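Local coordinates for MdcA (Pseudomonas aeruginosa, PDB 5VIT), which is the alpha subunit of malonate decarboxylase and probably transfers acyl carrier protein from its acetyl thioester to malonate, at residues E177-A180 against I185-V188; A267-L272 against W289-H294; R504-G509 against L513-G518. All coordinates share one frame; numbering follows the deposited sequence.

Contact 1 (E177-A180 against I185-V188)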
loop_
_atom_site.group_PDB
_atom_site.type_symbol
_atom_site.label_atom_id
_atom_site.label_comp_id
_atom_site.label_asym_id
_atom_site.label_seq_id
_atom_site.Cartn_x
_atom_site.Cartn_y
_atom_site.Cartn_z
ATOM N N GLU A 177 -30.236 35.997 -8.325
ATOM C CA GLU A 177 -31.156 36.196 -7.202
ATOM C C GLU A 177 -30.658 37.277 -6.226
ATOM O O GLU A 177 -31.431 38.162 -5.872
ATOM C CB GLU A 177 -31.441 34.885 -6.456
ATOM C CG GLU A 177 -32.344 35.071 -5.233
ATOM C CD GLU A 177 -33.061 33.802 -4.778
ATOM O OE1 GLU A 177 -32.994 32.764 -5.468
ATOM O OE2 GLU A 177 -33.722 33.846 -3.723
ATOM N N PRO A 178 -29.376 37.232 -5.800
ATOM C CA PRO A 178 -28.996 38.331 -4.899
ATOM C C PRO A 178 -29.001 39.714 -5.550
ATOM O O PRO A 178 -29.133 40.689 -4.809
ATOM C CB PRO A 178 -27.569 37.972 -4.443
ATOM C CG PRO A 178 -27.270 36.609 -4.949
ATOM C CD PRO A 178 -28.435 36.095 -5.746
ATOM N N THR A 179 -28.863 39.804 -6.876
ATOM C CA THR A 179 -28.832 41.099 -7.564
ATOM C C THR A 179 -30.238 41.618 -7.806
ATOM O O THR A 179 -30.532 42.784 -7.541
ATOM C CB THR A 179 -28.099 41.035 -8.931
ATOM O OG1 THR A 179 -26.979 40.149 -8.851
ATOM C CG2 THR A 179 -27.610 42.438 -9.358
ATOM N N ALA A 180 -31.105 40.748 -8.312
ATOM C CA ALA A 180 -32.487 41.124 -8.580
ATOM C C ALA A 180 -33.218 41.562 -7.315
ATOM O O ALA A 180 -34.043 42.468 -7.365
ATOM C CB ALA A 180 -33.238 39.975 -9.236
ATOM N N ILE A 185 -29.065 45.710 -10.675
ATOM C CA ILE A 185 -29.486 45.674 -12.074
ATOM C C ILE A 185 -29.032 44.395 -12.808
ATOM O O ILE A 185 -27.839 44.076 -12.818
ATOM C CB ILE A 185 -28.980 46.937 -12.814
ATOM C CG1 ILE A 185 -29.913 48.113 -12.490
ATOM C CG2 ILE A 185 -28.887 46.701 -14.337
ATOM C CD1 ILE A 185 -29.504 49.411 -13.075
ATOM N N VAL A 186 -29.989 43.678 -13.406
ATOM C CA VAL A 186 -29.709 42.405 -14.084
ATOM C C VAL A 186 -29.827 42.465 -15.616
ATOM O O VAL A 186 -30.921 42.604 -16.170
ATOM C CB VAL A 186 -30.647 41.283 -13.581
ATOM C CG1 VAL A 186 -30.434 40.013 -14.405
ATOM C CG2 VAL A 186 -30.400 41.007 -12.105
ATOM N N ILE A 187 -28.693 42.322 -16.295
ATOM C CA ILE A 187 -28.656 42.333 -17.757
ATOM C C ILE A 187 -28.300 40.953 -18.281
ATOM O O ILE A 187 -27.265 40.394 -17.920
ATOM C CB ILE A 187 -27.639 43.345 -18.293
ATOM C CG1 ILE A 187 -27.871 44.732 -17.686
ATOM C CG2 ILE A 187 -27.709 43.425 -19.811
ATOM C CD1 ILE A 187 -26.727 45.689 -17.955
ATOM N N VAL A 188 -29.158 40.416 -19.142
ATOM C CA VAL A 188 -28.988 39.084 -19.699
ATOM C C VAL A 188 -28.766 39.149 -21.217
ATOM O O VAL A 188 -29.579 39.717 -21.945
ATOM C CB VAL A 188 -30.225 38.208 -19.369
ATOM C CG1 VAL A 188 -30.121 36.825 -19.986
ATOM C CG2 VAL A 188 -30.408 38.110 -17.856
#

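Contact 2 (A267-L272 against W289-H294)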
loop_
_atom_site.group_PDB
_atom_site.type_symbol
_atom_site.label_atom_id
_atom_site.label_comp_id
_atom_site.label_asym_id
_atom_site.label_seq_id
_atom_site.Cartn_x
_atom_site.Cartn_y
_atom_site.Cartn_z
ATOM N N ALA A 267 -9.604 8.661 -16.048
ATOM C CA ALA A 267 -9.150 7.271 -16.107
ATOM C C ALA A 267 -9.985 6.325 -15.235
ATOM O O ALA A 267 -10.284 5.187 -15.628
ATOM C CB ALA A 267 -7.656 7.187 -15.703
ATOM N N ILE A 268 -10.333 6.772 -14.036
ATOM C CA ILE A 268 -11.238 5.998 -13.202
ATOM C C ILE A 268 -12.558 5.742 -13.960
ATOM O O ILE A 268 -13.003 4.598 -14.084
ATOM C CB ILE A 268 -11.536 6.718 -11.872
ATOM C CG1 ILE A 268 -10.246 6.896 -11.068
ATOM C CG2 ILE A 268 -12.640 5.974 -11.088
ATOM C CD1 ILE A 268 -10.398 7.780 -9.869
ATOM N N GLU A 269 -13.157 6.814 -14.472
ATOM C CA GLU A 269 -14.417 6.717 -15.193
ATOM C C GLU A 269 -14.332 5.704 -16.355
ATOM O O GLU A 269 -15.212 4.845 -16.509
ATOM C CB GLU A 269 -14.830 8.097 -15.704
ATOM C CG GLU A 269 -14.973 9.135 -14.590
ATOM C CD GLU A 269 -14.957 10.549 -15.120
ATOM O OE1 GLU A 269 -15.270 10.730 -16.314
ATOM O OE2 GLU A 269 -14.629 11.489 -14.355
ATOM N N LEU A 270 -13.244 5.767 -17.122
ATOM C CA LEU A 270 -13.084 4.916 -18.299
ATOM C C LEU A 270 -12.749 3.451 -17.991
ATOM O O LEU A 270 -12.885 2.603 -18.873
ATOM C CB LEU A 270 -12.021 5.505 -19.236
ATOM C CG LEU A 270 -12.519 6.792 -19.911
ATOM C CD1 LEU A 270 -11.397 7.513 -20.590
ATOM C CD2 LEU A 270 -13.649 6.510 -20.915
ATOM N N ILE A 271 -12.357 3.118 -16.763
ATOM C CA ILE A 271 -12.107 1.700 -16.494
ATOM C C ILE A 271 -13.094 1.050 -15.518
ATOM O O ILE A 271 -12.966 -0.135 -15.206
ATOM C CB ILE A 271 -10.650 1.456 -15.993
ATOM C CG1 ILE A 271 -10.450 1.958 -14.555
ATOM C CG2 ILE A 271 -9.667 2.083 -16.966
ATOM C CD1 ILE A 271 -9.080 1.641 -13.968
ATOM N N LEU A 272 -14.103 1.789 -15.072
ATOM C CA LEU A 272 -15.201 1.142 -14.342
ATOM C C LEU A 272 -15.829 -0.031 -15.133
ATOM O O LEU A 272 -16.012 -1.122 -14.574
ATOM C CB LEU A 272 -16.283 2.158 -13.963
ATOM C CG LEU A 272 -15.938 3.098 -12.808
ATOM C CD1 LEU A 272 -17.049 4.125 -12.591
ATOM C CD2 LEU A 272 -15.684 2.294 -11.524
ATOM N N TRP A 289 -23.983 10.467 -8.623
ATOM C CA TRP A 289 -22.916 11.409 -8.915
ATOM C C TRP A 289 -23.349 12.856 -8.798
ATOM O O TRP A 289 -24.470 13.217 -9.181
ATOM C CB TRP A 289 -22.358 11.170 -10.327
ATOM C CG TRP A 289 -21.788 9.809 -10.503
ATOM C CD1 TRP A 289 -22.475 8.634 -10.522
ATOM C CD2 TRP A 289 -20.410 9.475 -10.714
ATOM N NE1 TRP A 289 -21.611 7.585 -10.709
ATOM C CE2 TRP A 289 -20.335 8.074 -10.833
ATOM C CE3 TRP A 289 -19.233 10.224 -10.803
ATOM C CZ2 TRP A 289 -19.126 7.400 -11.033
ATOM C CZ3 TRP A 289 -18.030 9.556 -11.004
ATOM C CH2 TRP A 289 -17.990 8.156 -11.114
ATOM N N THR A 290 -22.450 13.675 -8.255
ATOM C CA THR A 290 -22.475 15.120 -8.476
ATOM C C THR A 290 -21.311 15.390 -9.424
ATOM O O THR A 290 -20.151 15.303 -9.030
ATOM C CB THR A 290 -22.297 15.934 -7.178
ATOM O OG1 THR A 290 -21.065 15.540 -6.552
ATOM C CG2 THR A 290 -23.454 15.680 -6.221
ATOM N N LEU A 291 -21.621 15.692 -10.675
ATOM C CA LEU A 291 -20.610 15.758 -11.703
ATOM C C LEU A 291 -21.108 16.531 -12.901
ATOM O O LEU A 291 -22.296 16.442 -13.272
ATOM C CB LEU A 291 -20.205 14.343 -12.148
ATOM C CG LEU A 291 -18.813 14.178 -12.773
ATOM C CD1 LEU A 291 -17.756 14.302 -11.707
ATOM C CD2 LEU A 291 -18.692 12.833 -13.453
ATOM N N ASN A 292 -20.211 17.272 -13.536
ATOM C CA ASN A 292 -20.505 17.744 -14.893
ATOM C C ASN A 292 -20.714 16.544 -15.807
ATOM O O ASN A 292 -20.281 15.435 -15.483
ATOM C CB ASN A 292 -19.387 18.636 -15.403
ATOM C CG ASN A 292 -19.377 19.973 -14.715
ATOM O OD1 ASN A 292 -20.299 20.778 -14.890
ATOM N ND2 ASN A 292 -18.343 20.224 -13.923
ATOM N N PRO A 293 -21.414 16.731 -16.933
ATOM C CA PRO A 293 -21.638 15.489 -17.678
ATOM C C PRO A 293 -20.409 15.146 -18.520
ATOM O O PRO A 293 -20.398 15.430 -19.727
ATOM C CB PRO A 293 -22.861 15.812 -18.550
ATOM C CG PRO A 293 -22.769 17.313 -18.778
ATOM C CD PRO A 293 -22.096 17.898 -17.542
ATOM N N HIS A 294 -19.385 14.584 -17.867
ATOM C CA HIS A 294 -18.123 14.240 -18.519
ATOM C C HIS A 294 -18.394 13.311 -19.685
ATOM O O HIS A 294 -18.996 12.254 -19.488
ATOM C CB HIS A 294 -17.150 13.525 -17.569
ATOM C CG HIS A 294 -16.671 14.342 -16.396
ATOM N ND1 HIS A 294 -15.869 13.817 -15.429
ATOM C CD2 HIS A 294 -16.920 15.635 -16.062
ATOM C CE1 HIS A 294 -15.607 14.763 -14.522
ATOM N NE2 HIS A 294 -16.217 15.857 -14.887
#

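Contact 3 (R504-G509 against L513-G518)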
loop_
_atom_site.group_PDB
_atom_site.type_symbol
_atom_site.label_atom_id
_atom_site.label_comp_id
_atom_site.label_asym_id
_atom_site.label_seq_id
_atom_site.Cartn_x
_atom_site.Cartn_y
_atom_site.Cartn_z
ATOM N N ARG A 504 6.208 -2.729 7.493
ATOM C CA ARG A 504 5.385 -2.485 8.660
ATOM C C ARG A 504 4.153 -1.640 8.341
ATOM O O ARG A 504 3.047 -1.936 8.808
ATOM C CB ARG A 504 6.225 -1.800 9.737
ATOM C CG ARG A 504 5.456 -1.344 10.966
ATOM C CD ARG A 504 6.372 -1.415 12.164
ATOM N NE ARG A 504 5.621 -1.739 13.364
ATOM C CZ ARG A 504 5.876 -2.780 14.150
ATOM N NH1 ARG A 504 6.870 -3.619 13.864
ATOM N NH2 ARG A 504 5.125 -2.974 15.227
ATOM N N MET A 505 4.344 -0.582 7.554
ATOM C CA MET A 505 3.232 0.293 7.212
ATOM C C MET A 505 2.216 -0.461 6.365
ATOM O O MET A 505 1.006 -0.284 6.529
ATOM C CB MET A 505 3.743 1.536 6.505
ATOM C CG MET A 505 4.712 2.323 7.403
ATOM S SD MET A 505 5.335 3.852 6.688
ATOM C CE MET A 505 3.878 4.878 6.784
ATOM N N ARG A 506 2.711 -1.335 5.495
ATOM C CA ARG A 506 1.851 -2.198 4.686
ATOM C C ARG A 506 0.999 -3.139 5.543
ATOM O O ARG A 506 -0.226 -3.206 5.423
ATOM C CB ARG A 506 2.702 -3.027 3.740
ATOM C CG ARG A 506 3.453 -2.210 2.713
ATOM C CD ARG A 506 3.231 -2.837 1.396
ATOM N NE ARG A 506 4.331 -3.627 0.905
ATOM C CZ ARG A 506 4.195 -4.634 0.048
ATOM N NH1 ARG A 506 2.991 -5.008 -0.371
ATOM N NH2 ARG A 506 5.271 -5.282 -0.369
ATOM N N ARG A 507 1.693 -3.872 6.399
ATOM C CA ARG A 507 1.093 -4.822 7.301
ATOM C C ARG A 507 0.073 -4.180 8.255
ATOM O O ARG A 507 -0.980 -4.752 8.496
ATOM C CB ARG A 507 2.192 -5.521 8.086
ATOM C CG ARG A 507 1.750 -6.787 8.784
ATOM C CD ARG A 507 2.937 -7.475 9.453
ATOM N NE ARG A 507 3.871 -6.537 10.089
ATOM C CZ ARG A 507 3.584 -5.950 11.260
ATOM N NH1 ARG A 507 2.415 -6.237 11.880
ATOM N NH2 ARG A 507 4.441 -5.090 11.846
ATOM N N GLU A 508 0.378 -2.994 8.774
ATOM C CA GLU A 508 -0.548 -2.286 9.663
ATOM C C GLU A 508 -1.708 -1.604 8.930
ATOM O O GLU A 508 -2.605 -1.063 9.560
ATOM C CB GLU A 508 0.216 -1.272 10.504
ATOM C CG GLU A 508 1.194 -1.979 11.430
ATOM C CD GLU A 508 1.966 -1.048 12.313
ATOM O OE1 GLU A 508 1.913 0.174 12.075
ATOM O OE2 GLU A 508 2.631 -1.545 13.248
ATOM N N GLY A 509 -1.693 -1.649 7.601
ATOM C CA GLY A 509 -2.742 -1.026 6.817
ATOM C C GLY A 509 -2.649 0.485 6.696
ATOM O O GLY A 509 -3.610 1.114 6.273
ATOM N N LEU A 513 0.308 -0.852 -1.107
ATOM C CA LEU A 513 0.934 -0.822 -2.425
ATOM C C LEU A 513 -0.031 -1.540 -3.343
ATOM O O LEU A 513 -0.916 -2.240 -2.847
ATOM C CB LEU A 513 2.306 -1.499 -2.417
ATOM C CG LEU A 513 3.382 -0.948 -1.490
ATOM C CD1 LEU A 513 4.735 -1.576 -1.825
ATOM C CD2 LEU A 513 3.436 0.560 -1.565
ATOM N N PRO A 514 0.113 -1.368 -4.673
ATOM C CA PRO A 514 -0.780 -2.092 -5.597
ATOM C C PRO A 514 -0.876 -3.588 -5.287
ATOM O O PRO A 514 -1.980 -4.127 -5.322
ATOM C CB PRO A 514 -0.149 -1.862 -6.979
ATOM C CG PRO A 514 1.147 -1.110 -6.733
ATOM C CD PRO A 514 1.052 -0.480 -5.382
ATOM N N GLU A 515 0.235 -4.228 -4.918
ATOM C CA GLU A 515 0.211 -5.674 -4.707
ATOM C C GLU A 515 -0.494 -6.027 -3.397
ATOM O O GLU A 515 -0.905 -7.176 -3.214
ATOM C CB GLU A 515 1.635 -6.294 -4.758
ATOM C CG GLU A 515 2.784 -5.411 -4.309
ATOM C CD GLU A 515 3.143 -4.294 -5.303
ATOM O OE1 GLU A 515 3.055 -3.121 -4.903
ATOM O OE2 GLU A 515 3.530 -4.564 -6.462
ATOM N N ASP A 516 -0.672 -5.050 -2.501
ATOM C CA ASP A 516 -1.558 -5.260 -1.352
ATOM C C ASP A 516 -3.021 -5.306 -1.761
ATOM O O ASP A 516 -3.882 -5.709 -0.974
ATOM C CB ASP A 516 -1.387 -4.167 -0.311
ATOM C CG ASP A 516 -0.044 -4.214 0.354
ATOM O OD1 ASP A 516 0.629 -3.160 0.400
ATOM O OD2 ASP A 516 0.339 -5.304 0.818
ATOM N N LEU A 517 -3.298 -4.867 -2.981
ATOM C CA LEU A 517 -4.656 -4.677 -3.425
ATOM C C LEU A 517 -4.999 -5.722 -4.465
ATOM O O LEU A 517 -6.068 -5.679 -5.073
ATOM C CB LEU A 517 -4.838 -3.260 -4.005
ATOM C CG LEU A 517 -4.531 -2.059 -3.103
ATOM C CD1 LEU A 517 -4.577 -0.740 -3.893
ATOM C CD2 LEU A 517 -5.523 -2.011 -1.941
ATOM N N GLY A 518 -4.064 -6.639 -4.689
ATOM C CA GLY A 518 -4.207 -7.654 -5.717
ATOM C C GLY A 518 -3.970 -7.115 -7.116
ATOM O O GLY A 518 -4.461 -7.659 -8.110
#

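Contact 1 (E177-A180 against I185-V188)
The flat groups between T179-A180 and I185-V186 are peptide units, since none of the four side chains carries a ring or a planar end. V186 CG2 sits over one face of the T179-A180 peptide, 3.9 Å from A180 N and almost straight above it. On the strand side, T179 CG2 rests against the backbone of I185, 3.8 Å from I185 N and equally near its O.

V186 is the strand residue that turns its side chain to the helix. With CG1 anti to the backbone N (chi1 174°), CG2 is the branch left to enter between T179 CB, 3.9 Å away, and A180 CB, 4.2 Å away. T179 is split in a similar way: its methyl reaches the strand, whereas OG1 lies back along the helix and bonds to L175 O. I185 offers only backbone here, and its side chain packs on helices 13-23 and 39-46.

The contact belongs to the parallel alpha/beta sheet of the N-terminal half. Helix 172-180 packs against strand 185-190, which follows it after a four-residue link, and T179 also touches A150 on the neighbouring strand 149-154. S182 OG, just past the helix, bonds to P178 O. Because methyls do the touching and the threonine hydroxyl is satisfied inside its own helix, the join between helix and strand rests on buried van der Waals packing.

Contact 2 (A267-L272 against W289-H294)
E269 and H294 form the tight part of a contact inside a beta-alpha-beta unit, strand 256-259, helix 263-278 and strand 288-290, where the helix meets the end of the second strand and the loop beyond it. The two side chains approach at about a right angle. H294 ND1 donates to E269 OE2 over 2.8 Å, with an N-H...O angle of 147°. The acceptor lies nearly in the imidazole plane and is met on its syn side, although the donor stands 24° out of the carboxylate plane. A second, weak bond runs from H294 ND1 to E269 OE1 at 3.3 Å.

Both carboxylate oxygens have further partners: T296 OG1 bonds to OE1 and H259 ND1 to OE2, which fixes the rotation of this buried group. E269 reaches them with its chain extended beyond CG (chi2 162°). Within the loop, L291 lays its CD2 methyl on one face of the H294 ring, 3.6 Å above the plane and toward the rim, so the imidazole is supported on a face as well as gripped at its edge.

The looser part lies one helical turn on, yet it too is buried and has no solvent side. The indole of W289 is oriented by its bond from NE1 to C286 O and by an edge-to-face contact with H259. Coming from the opposite direction, L272 meets only the rim of the six-membered ring, with its CD1 methyl 4.2 Å from W289 CZ2.

Contact 3 (R504-G509 against L513-G518)
R506 reaches from the last turn of helix 502-507 to L513 and D516, meeting one with a face of its guanidinium and the other with an edge. The L513 side chain crosses the arginine at about a right angle and sets CD1 on the face, toward the rim, 3.4 Å from R506 NE. D516 comes in at the edge, near the guanidinium plane, but its carboxylate is turned 56° out of that plane. Their salt bridge joins R506 NH1 to D516 OD2 at 2.9 Å, with a bent N-H...O angle of 130° that makes the hydrogen bond weak. The position of OD1 is doubtful, and its share in the bridge stays unsettled. Bends at chi2 and chi3 carry the arginine head to this place. E515 CG stands obliquely to the group, 4.0 Å from R506 NH1.

The helix closes in a Schellman motif at G509, and the chain returns through strand 511-512, outermost of its sheet within this chain, into the 3-10 turn 514-516. R504 and E508 make salt bridges to chains of other proteins. R506 thus ties helix end to turn within its own chain, by a partly exposed charge pair backed by a leucine methyl.

How the contacts relate
From the N terminus the three contacts follow in series, and none nests within or crosses another. Contact 1 closes the short link 181-184 between a helix and a strand of the parallel sheet. Contact 2 spans a longer excursion, 273-288, and ties a helix to the strand end of the second, mixed sheet, on the opposite side of the chain's centre; the two centres lie 34 Å apart. Contact 3 closes over residues 510-512, which include one of the outermost strands, within this chain, of that mixed sheet, so contacts 2 and 3 are both tied to it, with nearest atoms about 11 Å apart. Contacts 1 and 2 are buried, whereas contact 3 lies at the surface, beside other protein chains.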